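Local coordinates for protein ochratoxinase (Aspergillus niger, PDB 4C65) that hydrolyses the mycotoxin ochratoxin A to ochratoxin alpha and phenylalanine, acting as a zinc-dependent carboxypeptidase that favours C-terminal aromatic residues, at residues A[44-47]-A[48-51]; A[289-292]-A[293-296]; A[316-319]-A[320-324]. All blocks are in the same frame, centred on the assembly; numbering follows the deposited sequence.

Interaction 1 of 3, residues A[44-47]-A[48-51]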
ATOM      1  N   ILE A  44     -23.442  44.336  47.354  1.00 31.14           N
ATOM      2  CA  ILE A  44     -22.949  44.545  45.997  1.00 30.52           C
ATOM      3  C   ILE A  44     -22.110  45.820  45.952  1.00 31.53           C
ATOM      4  O   ILE A  44     -22.612  46.874  46.269  1.00 32.68           O
ATOM      5  CB  ILE A  44     -24.106  44.685  44.985  1.00 30.44           C
ATOM      6  CG1 ILE A  44     -24.991  43.428  44.971  1.00 29.20           C
ATOM      7  CG2 ILE A  44     -23.567  44.911  43.569  1.00 30.34           C
ATOM      8  CD1 ILE A  44     -26.385  43.674  44.440  1.00 29.48           C
ATOM      9  N   PRO A  45     -20.831  45.728  45.549  1.00 31.39           N
ATOM     10  CA  PRO A  45     -20.030  46.935  45.408  1.00 32.74           C
ATOM     11  C   PRO A  45     -20.748  47.965  44.531  1.00 33.61           C
ATOM     12  O   PRO A  45     -21.286  47.618  43.479  1.00 32.71           O
ATOM     13  CB  PRO A  45     -18.752  46.439  44.734  1.00 32.56           C
ATOM     14  CG  PRO A  45     -18.651  45.004  45.117  1.00 31.01           C
ATOM     15  CD  PRO A  45     -20.067  44.514  45.177  1.00 30.09           C
ATOM     16  N   LYS A  46     -20.761  49.217  44.978  1.00 35.08           N
ATOM     17  CA  LYS A  46     -21.539  50.249  44.325  1.00 36.13           C
ATOM     18  C   LYS A  46     -21.104  50.507  42.883  1.00 36.45           C
ATOM     19  O   LYS A  46     -21.913  50.965  42.070  1.00 36.84           O
ATOM     20  CB  LYS A  46     -21.478  51.572  45.120  1.00 38.19           C
ATOM     21  CG  LYS A  46     -22.045  51.618  46.519  1.00 38.39           C
ATOM     22  CD  LYS A  46     -23.164  50.635  46.695  1.00 36.67           C
ATOM     23  CE  LYS A  46     -23.587  50.614  48.168  1.00 36.96           C
ATOM     24  NZ  LYS A  46     -25.045  50.776  48.372  1.00 37.09           N
ATOM     25  N   LYS A  47     -19.838  50.231  42.561  1.00 36.43           N
ATOM     26  CA  LYS A  47     -19.346  50.475  41.200  1.00 36.79           C
ATOM     27  C   LYS A  47     -20.096  49.650  40.171  1.00 35.13           C
ATOM     28  O   LYS A  47     -20.339  50.122  39.069  1.00 35.71           O
ATOM     29  CB  LYS A  47     -17.846  50.253  41.084  1.00 37.27           C
ATOM     30  CG  LYS A  47     -17.364  48.868  41.426  1.00 35.53           C
ATOM     31  CD  LYS A  47     -15.871  48.734  41.150  1.00 36.34           C
ATOM     32  CE  LYS A  47     -15.314  47.468  41.799  1.00 35.08           C
ATOM     33  NZ  LYS A  47     -14.048  46.976  41.215  1.00 35.31           N
ATOM     34  N   TYR A  48     -20.519  48.447  40.561  1.00 33.28           N
ATOM     35  CA  TYR A  48     -21.319  47.586  39.678  1.00 31.84           C
ATOM     36  C   TYR A  48     -22.779  48.031  39.584  1.00 32.37           C
ATOM     37  O   TYR A  48     -23.383  47.941  38.511  1.00 32.39           O
ATOM     38  CB  TYR A  48     -21.258  46.121  40.115  1.00 29.76           C
ATOM     39  CG  TYR A  48     -19.865  45.553  40.168  1.00 29.29           C
ATOM     40  CD1 TYR A  48     -19.017  45.626  39.056  1.00 29.72           C
ATOM     41  CD2 TYR A  48     -19.384  44.960  41.322  1.00 28.77           C
ATOM     42  CE1 TYR A  48     -17.727  45.120  39.102  1.00 29.68           C
ATOM     43  CE2 TYR A  48     -18.098  44.437  41.372  1.00 28.81           C
ATOM     44  CZ  TYR A  48     -17.274  44.528  40.264  1.00 29.16           C
ATOM     45  OH  TYR A  48     -16.012  44.012  40.318  1.00 29.64           O
ATOM     46  N   LEU A  49     -23.332  48.557  40.681  1.00 33.22           N
ATOM     47  CA  LEU A  49     -24.675  49.138  40.672  1.00 34.06           C
ATOM     48  C   LEU A  49     -24.765  50.304  39.674  1.00 36.32           C
ATOM     49  O   LEU A  49     -25.804  50.494  39.029  1.00 36.80           O
ATOM     50  CB  LEU A  49     -25.071  49.613  42.067  1.00 34.90           C
ATOM     51  CG  LEU A  49     -25.312  48.541  43.135  1.00 33.61           C
ATOM     52  CD1 LEU A  49     -25.487  49.166  44.510  1.00 34.91           C
ATOM     53  CD2 LEU A  49     -26.516  47.683  42.792  1.00 32.41           C
ATOM     54  N   ARG A  50     -23.672  51.060  39.552  1.00 37.91           N
ATOM     55  CA  ARG A  50     -23.539  52.177  38.600  1.00 40.30           C
ATOM     56  C   ARG A  50     -23.374  51.719  37.151  1.00 40.53           C
ATOM     57  O   ARG A  50     -24.015  52.258  36.247  1.00 41.95           O
ATOM     58  CB  ARG A  50     -22.305  53.016  38.961  1.00 41.65           C
ATOM     59  CG  ARG A  50     -22.612  54.111  39.922  1.00 43.42           C
ATOM     60  CD  ARG A  50     -21.297  54.469  40.548  1.00 44.33           C
ATOM     61  NE  ARG A  50     -21.425  54.788  41.962  1.00 44.86           N
ATOM     62  CZ  ARG A  50     -20.536  54.472  42.910  1.00 44.54           C
ATOM     63  NH1 ARG A  50     -19.415  53.809  42.639  1.00 43.90           N
ATOM     64  NH2 ARG A  50     -20.776  54.851  44.158  1.00 45.21           N
ATOM     65  N   SER A  51     -22.504  50.733  36.942  1.00 39.60           N
ATOM     66  CA  SER A  51     -22.048  50.386  35.605  1.00 40.09           C
ATOM     67  C   SER A  51     -22.864  49.282  34.922  1.00 39.19           C
ATOM     68  O   SER A  51     -22.649  49.006  33.745  1.00 39.80           O
ATOM     69  CB  SER A  51     -20.574  49.991  35.653  1.00 39.86           C
ATOM     70  OG  SER A  51     -20.392  48.755  36.338  1.00 37.83           O
TER
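Lys47 O is held by two groups of Ser51, the backbone N and the hydroxyl OG, each at 3.1 Å from it and reaching it from opposite faces of its carbonyl plane. With chi1 at 69°, Ser51 OG lies between its own N and carbonyl carbon, folded back onto the preceding turn; a serine suits this last residue of the helix because its short hydroxyl can donate to that carbonyl. At the other end is Pro45, at the N-cap, where the lack of an N-H costs the helix no bond; its O accepts from Tyr48 N at 3.1 Å. The methylenes of Lys47 run alongside Tyr48, CG sitting over the ring centre 4.2 Å from the centroid in a CH-pi contact, while Pro45 CB approaches Tyr48 CD2 obliquely at 3.8 Å. Lys46 CB lies over one face of the Arg50 guanidinium, and its CD meets Leu49 CD1. Ile44 CG2 touches Leu49 CG at 4.1 Å, beginning the apolar side. That side lays helix 46-51 against a sheet probably belonging to the smaller beta-sandwich domain: Ile44 and Leu49 on Tyr11 of strand 7-15, Tyr48 on Val29 of strand 26-31, and Pro45 on Phe37 of strand 34-38.

Interaction 2 of 3, residues A[289-292]-A[293-296]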
ATOM      1  N   SER A 289     -26.193   5.921  35.480  1.00 22.71           N
ATOM      2  CA  SER A 289     -27.254   5.925  34.453  1.00 23.90           C
ATOM      3  C   SER A 289     -27.178   4.713  33.535  1.00 25.29           C
ATOM      4  O   SER A 289     -28.185   4.082  33.236  1.00 27.12           O
ATOM      5  CB  SER A 289     -27.199   7.187  33.598  1.00 22.88           C
ATOM      6  OG  SER A 289     -27.725   8.300  34.296  1.00 22.81           O
ATOM      7  N   VAL A 290     -25.981   4.388  33.091  1.00 25.22           N
ATOM      8  CA  VAL A 290     -25.797   3.305  32.177  1.00 26.37           C
ATOM      9  C   VAL A 290     -26.193   1.955  32.780  1.00 27.64           C
ATOM     10  O   VAL A 290     -26.783   1.096  32.108  1.00 28.68           O
ATOM     11  CB  VAL A 290     -24.349   3.387  31.656  1.00 26.12           C
ATOM     12  CG1 VAL A 290     -23.458   2.220  32.058  1.00 27.31           C
ATOM     13  CG2 VAL A 290     -24.311   3.624  30.159  1.00 26.26           C
ATOM     14  N   ILE A 291     -25.883   1.767  34.053  1.00 27.99           N
ATOM     15  CA  ILE A 291     -26.315   0.564  34.778  1.00 29.81           C
ATOM     16  C   ILE A 291     -27.832   0.532  34.896  1.00 31.02           C
ATOM     17  O   ILE A 291     -28.445  -0.525  34.746  1.00 32.74           O
ATOM     18  CB  ILE A 291     -25.685   0.462  36.186  1.00 30.01           C
ATOM     19  CG1 ILE A 291     -24.297  -0.177  36.129  1.00 30.24           C
ATOM     20  CG2 ILE A 291     -26.390  -0.585  37.034  1.00 31.51           C
ATOM     21  CD1 ILE A 291     -23.062   0.546  35.705  1.00 29.12           C
ATOM     22  N   GLU A 292     -28.426   1.683  35.190  1.00 30.43           N
ATOM     23  CA  GLU A 292     -29.858   1.763  35.429  1.00 31.77           C
ATOM     24  C   GLU A 292     -30.638   1.483  34.166  1.00 33.20           C
ATOM     25  O   GLU A 292     -31.723   0.931  34.226  1.00 34.29           O
ATOM     26  CB  GLU A 292     -30.238   3.126  36.013  1.00 30.98           C
ATOM     27  CG  GLU A 292     -29.751   3.369  37.443  1.00 30.56           C
ATOM     28  CD  GLU A 292     -30.385   2.429  38.462  1.00 31.93           C
ATOM     29  OE1 GLU A 292     -31.496   1.925  38.221  1.00 33.06           O
ATOM     30  OE2 GLU A 292     -29.756   2.193  39.506  1.00 31.48           O
ATOM     31  N   ILE A 293     -30.079   1.842  33.015  1.00 33.76           N
ATOM     32  CA  ILE A 293     -30.743   1.563  31.731  1.00 36.05           C
ATOM     33  C   ILE A 293     -30.955   0.067  31.507  1.00 39.14           C
ATOM     34  O   ILE A 293     -32.068  -0.362  31.204  1.00 41.63           O
ATOM     35  CB  ILE A 293     -29.973   2.167  30.536  1.00 34.52           C
ATOM     36  CG1 ILE A 293     -30.181   3.679  30.518  1.00 33.37           C
ATOM     37  CG2 ILE A 293     -30.435   1.557  29.213  1.00 35.45           C
ATOM     38  CD1 ILE A 293     -29.180   4.412  29.652  1.00 32.06           C
ATOM     39  N   PHE A 294     -29.904  -0.728  31.666  1.00 41.01           N
ATOM     40  CA  PHE A 294     -30.036  -2.163  31.415  1.00 44.80           C
ATOM     41  C   PHE A 294     -30.805  -2.867  32.554  1.00 46.26           C
ATOM     42  O   PHE A 294     -31.409  -3.927  32.333  1.00 48.63           O
ATOM     43  CB  PHE A 294     -28.675  -2.822  31.050  1.00 46.09           C
ATOM     44  CG  PHE A 294     -27.706  -2.998  32.199  1.00 48.71           C
ATOM     45  CD1 PHE A 294     -28.046  -3.759  33.334  1.00 51.31           C
ATOM     46  CD2 PHE A 294     -26.416  -2.454  32.125  1.00 49.22           C
ATOM     47  CE1 PHE A 294     -27.147  -3.927  34.385  1.00 52.53           C
ATOM     48  CE2 PHE A 294     -25.514  -2.619  33.178  1.00 50.37           C
ATOM     49  CZ  PHE A 294     -25.879  -3.358  34.309  1.00 51.53           C
ATOM     50  N   LEU A 295     -30.783  -2.300  33.765  1.00 44.88           N
ATOM     51  CA  LEU A 295     -31.618  -2.831  34.853  1.00 46.18           C
ATOM     52  C   LEU A 295     -33.093  -2.649  34.503  1.00 48.08           C
ATOM     53  O   LEU A 295     -33.918  -3.510  34.816  1.00 49.67           O
ATOM     54  CB  LEU A 295     -31.311  -2.165  36.190  1.00 44.83           C
ATOM     55  CG  LEU A 295     -30.067  -2.637  36.949  1.00 43.92           C
ATOM     56  CD1 LEU A 295     -29.889  -1.811  38.211  1.00 43.48           C
ATOM     57  CD2 LEU A 295     -30.150  -4.107  37.292  1.00 45.70           C
ATOM     58  N   ALA A 296     -33.415  -1.544  33.834  1.00 47.83           N
ATOM     59  CA  ALA A 296     -34.782  -1.295  33.379  1.00 50.08           C
ATOM     60  C   ALA A 296     -35.165  -2.228  32.226  1.00 53.52           C
ATOM     61  O   ALA A 296     -36.331  -2.565  32.072  1.00 55.79           O
ATOM     62  CB  ALA A 296     -34.949   0.150  32.965  1.00 48.07           C
TER
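Phe294 turns one face of its ring back over the preceding turn, placing Ile291 O 3.4 Å above the ring plane and over its centre. The torsion responsible is chi1 of 74°, which sets CG between the backbone N and the carbonyl carbon and folds the ring along the helix. Ile291 CA also lies over this face, 4.1 Å from the centroid, a CH-pi contact. The two side chains run side by side in the same direction, and Ile291 CG2 meets Phe294 CZ at 3.9 Å. That same methyl reaches Leu295 CD1, also at 3.9 Å, so one branch of the isoleucine serves both neighbours. A beta-branched residue suits this place, since CG1 and CG2 together offer a broad flank to the ring. The same Ile291 O that lies over the ring accepts from Leu295 N at 3.1 Å, one of the i to i+4 bonds of the helix. Glu292 is bent at chi2, and its OE1 passes obliquely by Leu295 CD1; its charge is met by Arg288 and Arg353, both in salt bridges with OE2. Ile291 and Phe294 rest on helix 304-327, against His317 and Leu310. Val290 touches Asp336, an active-site residue, and lies near the zinc ligand His265. Helix 288-297 follows strand 283-285 of the parallel sheet, so this is the beta-alpha pattern of the amidohydrolase TIM barrel, with the helix beside its metal centre.

Interaction 3 of 3, residues A[316-319]-A[320-324]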
ATOM      1  N   SER A 316     -22.625  -4.840  42.665  1.00 32.47           N
ATOM      2  CA  SER A 316     -21.267  -4.424  43.015  1.00 31.17           C
ATOM      3  C   SER A 316     -21.058  -2.956  42.737  1.00 29.23           C
ATOM      4  O   SER A 316     -20.509  -2.232  43.565  1.00 28.82           O
ATOM      5  CB  SER A 316     -20.233  -5.195  42.225  1.00 31.03           C
ATOM      6  OG  SER A 316     -20.483  -6.578  42.345  1.00 33.44           O
ATOM      7  N   HIS A 317     -21.492  -2.518  41.560  1.00 28.22           N
ATOM      8  CA  HIS A 317     -21.361  -1.121  41.149  1.00 26.68           C
ATOM      9  C   HIS A 317     -22.061  -0.191  42.140  1.00 26.80           C
ATOM     10  O   HIS A 317     -21.514   0.854  42.493  1.00 25.94           O
ATOM     11  CB  HIS A 317     -21.926  -0.921  39.735  1.00 25.99           C
ATOM     12  CG  HIS A 317     -21.816   0.483  39.236  1.00 24.49           C
ATOM     13  ND1 HIS A 317     -22.761   1.444  39.520  1.00 24.33           N
ATOM     14  CD2 HIS A 317     -20.875   1.091  38.483  1.00 23.38           C
ATOM     15  CE1 HIS A 317     -22.407   2.588  38.970  1.00 23.21           C
ATOM     16  NE2 HIS A 317     -21.262   2.401  38.334  1.00 22.71           N
ATOM     17  N   LEU A 318     -23.245  -0.583  42.602  1.00 28.36           N
ATOM     18  CA  LEU A 318     -24.000   0.206  43.572  1.00 29.07           C
ATOM     19  C   LEU A 318     -23.225   0.301  44.888  1.00 29.83           C
ATOM     20  O   LEU A 318     -23.066   1.401  45.420  1.00 29.37           O
ATOM     21  CB  LEU A 318     -25.391  -0.391  43.815  1.00 30.61           C
ATOM     22  CG  LEU A 318     -26.307   0.414  44.756  1.00 31.25           C
ATOM     23  CD1 LEU A 318     -26.605   1.784  44.161  1.00 29.97           C
ATOM     24  CD2 LEU A 318     -27.590  -0.354  45.073  1.00 33.00           C
ATOM     25  N   LYS A 319     -22.752  -0.843  45.409  1.00 31.12           N
ATOM     26  CA  LYS A 319     -21.977  -0.865  46.669  1.00 31.87           C
ATOM     27  C   LYS A 319     -20.718  -0.049  46.554  1.00 30.07           C
ATOM     28  O   LYS A 319     -20.378   0.695  47.470  1.00 30.65           O
ATOM     29  CB  LYS A 319     -21.535  -2.266  47.067  1.00 33.85           C
ATOM     30  CG  LYS A 319     -22.624  -3.240  47.479  1.00 36.63           C
ATOM     31  CD  LYS A 319     -22.007  -4.533  48.068  1.00 38.99           C
ATOM     32  CE  LYS A 319     -23.064  -5.599  48.295  1.00 41.61           C
ATOM     33  NZ  LYS A 319     -22.932  -6.392  49.566  1.00 44.12           N
ATOM     34  N   ALA A 320     -20.036  -0.178  45.420  1.00 28.43           N
ATOM     35  CA  ALA A 320     -18.809   0.562  45.172  1.00 26.89           C
ATOM     36  C   ALA A 320     -19.060   2.060  45.248  1.00 25.59           C
ATOM     37  O   ALA A 320     -18.277   2.803  45.855  1.00 25.52           O
ATOM     38  CB  ALA A 320     -18.215   0.168  43.825  1.00 25.88           C
ATOM     39  N   TYR A 321     -20.129   2.502  44.592  1.00 24.98           N
ATOM     40  CA  TYR A 321     -20.501   3.921  44.546  1.00 23.92           C
ATOM     41  C   TYR A 321     -20.855   4.434  45.930  1.00 24.54           C
ATOM     42  O   TYR A 321     -20.333   5.449  46.377  1.00 23.82           O
ATOM     43  CB  TYR A 321     -21.699   4.125  43.598  1.00 23.50           C
ATOM     44  CG  TYR A 321     -21.994   5.554  43.156  1.00 22.12           C
ATOM     45  CD1 TYR A 321     -21.053   6.589  43.303  1.00 21.04           C
ATOM     46  CD2 TYR A 321     -23.205   5.858  42.533  1.00 21.98           C
ATOM     47  CE1 TYR A 321     -21.336   7.886  42.875  1.00 20.11           C
ATOM     48  CE2 TYR A 321     -23.491   7.146  42.093  1.00 20.93           C
ATOM     49  CZ  TYR A 321     -22.559   8.150  42.252  1.00 20.03           C
ATOM     50  OH  TYR A 321     -22.853   9.409  41.812  1.00 19.07           O
ATOM     51  N   GLN A 322     -21.744   3.715  46.602  1.00 25.98           N
ATOM     52  CA  GLN A 322     -22.175   4.098  47.944  1.00 26.92           C
ATOM     53  C   GLN A 322     -20.974   4.144  48.874  1.00 27.25           C
ATOM     54  O   GLN A 322     -20.852   5.058  49.690  1.00 27.28           O
ATOM     55  CB  GLN A 322     -23.215   3.114  48.483  1.00 28.47           C
ATOM     56  CG  GLN A 322     -24.562   3.219  47.792  1.00 28.46           C
ATOM     57  CD  GLN A 322     -25.502   2.091  48.136  1.00 30.09           C
ATOM     58  OE1 GLN A 322     -25.118   1.102  48.764  1.00 31.46           O
ATOM     59  NE2 GLN A 322     -26.738   2.222  47.724  1.00 30.38           N
ATOM     60  N   GLY A 323     -20.108   3.140  48.759  1.00 27.65           N
ATOM     61  CA  GLY A 323     -18.941   3.050  49.619  1.00 28.37           C
ATOM     62  C   GLY A 323     -17.991   4.214  49.410  1.00 27.23           C
ATOM     63  O   GLY A 323     -17.435   4.752  50.373  1.00 27.85           O
ATOM     64  N   ALA A 324     -17.820   4.608  48.158  1.00 25.94           N
ATOM     65  CA  ALA A 324     -16.926   5.699  47.826  1.00 24.95           C
ATOM     66  C   ALA A 324     -17.468   7.019  48.332  1.00 25.22           C
ATOM     67  O   ALA A 324     -16.705   7.893  48.738  1.00 24.69           O
ATOM     68  CB  ALA A 324     -16.694   5.760  46.329  1.00 23.56           C
TER
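Ser316 O accepts from Ala320 N at 2.8 Å, the first of four successive i to i+4 bonds; in the others the carbonyl oxygens of His317, Leu318 and Lys319 accept from the N-H of Tyr321, Gln322 and Gly323 respectively. The straightest is Gln322 N to Leu318 O, 2.9 Å long with an N-H...O angle of 173°. Gly323 N reaches Lys319 O at 2.8 Å. The side-chain polar groups find their partners outside these two segments. Ser316 OG bonds to Ala312 O, a carbonyl one turn earlier, a natural use for a serine within a helix. The buried His317 is satisfied at both ring nitrogens: ND1 accepts from Arg288 NH1, and NE2 donates to Ala286 O, a pairing for which a two-nitrogen ring is well suited. Gln322 NE2 reaches Arg353 O, yet on the way the amide lies across the leucine one turn back: NE2 is 3.5 Å from Leu318 CG and 3.6 Å from Leu318 CD1. Leu318 CG stands opposite its backbone N (chi1 -176°), which brings the branched end toward that amide. The small Ala320, whose CB lies 3.3 Å from Ser316 O, packs with Tyr321 against Tyr284. Thus helix 304-327 covers strand 283-285, as helices sheathe the parallel strands of a TIM barrel, and His317 sits near the zinc ligand His265.

Overall arrangement
Interactions 2 and 3 belong to consecutive helices of the catalytic barrel, their centres about 15 Å apart, and they touch where Ile291 CD1 packs on His317 CD2 at 3.6 Å. Both come close to the dinuclear zinc site: the side chain of Val290 is about 4 Å from that of Asp336 and about 5 Å from that of His265, and the side chain of His317 is also about 5 Å from that of His265. Arg288, preceding 289-292, reaches Glu292 and His317; Arg353 bonds Glu292 by side chain and Gln322 by carbonyl. Interaction 1 stands apart, its centre about 49 Å and about 48 Å from those of interactions 2 and 3, on a peripheral helix remote from catalysis.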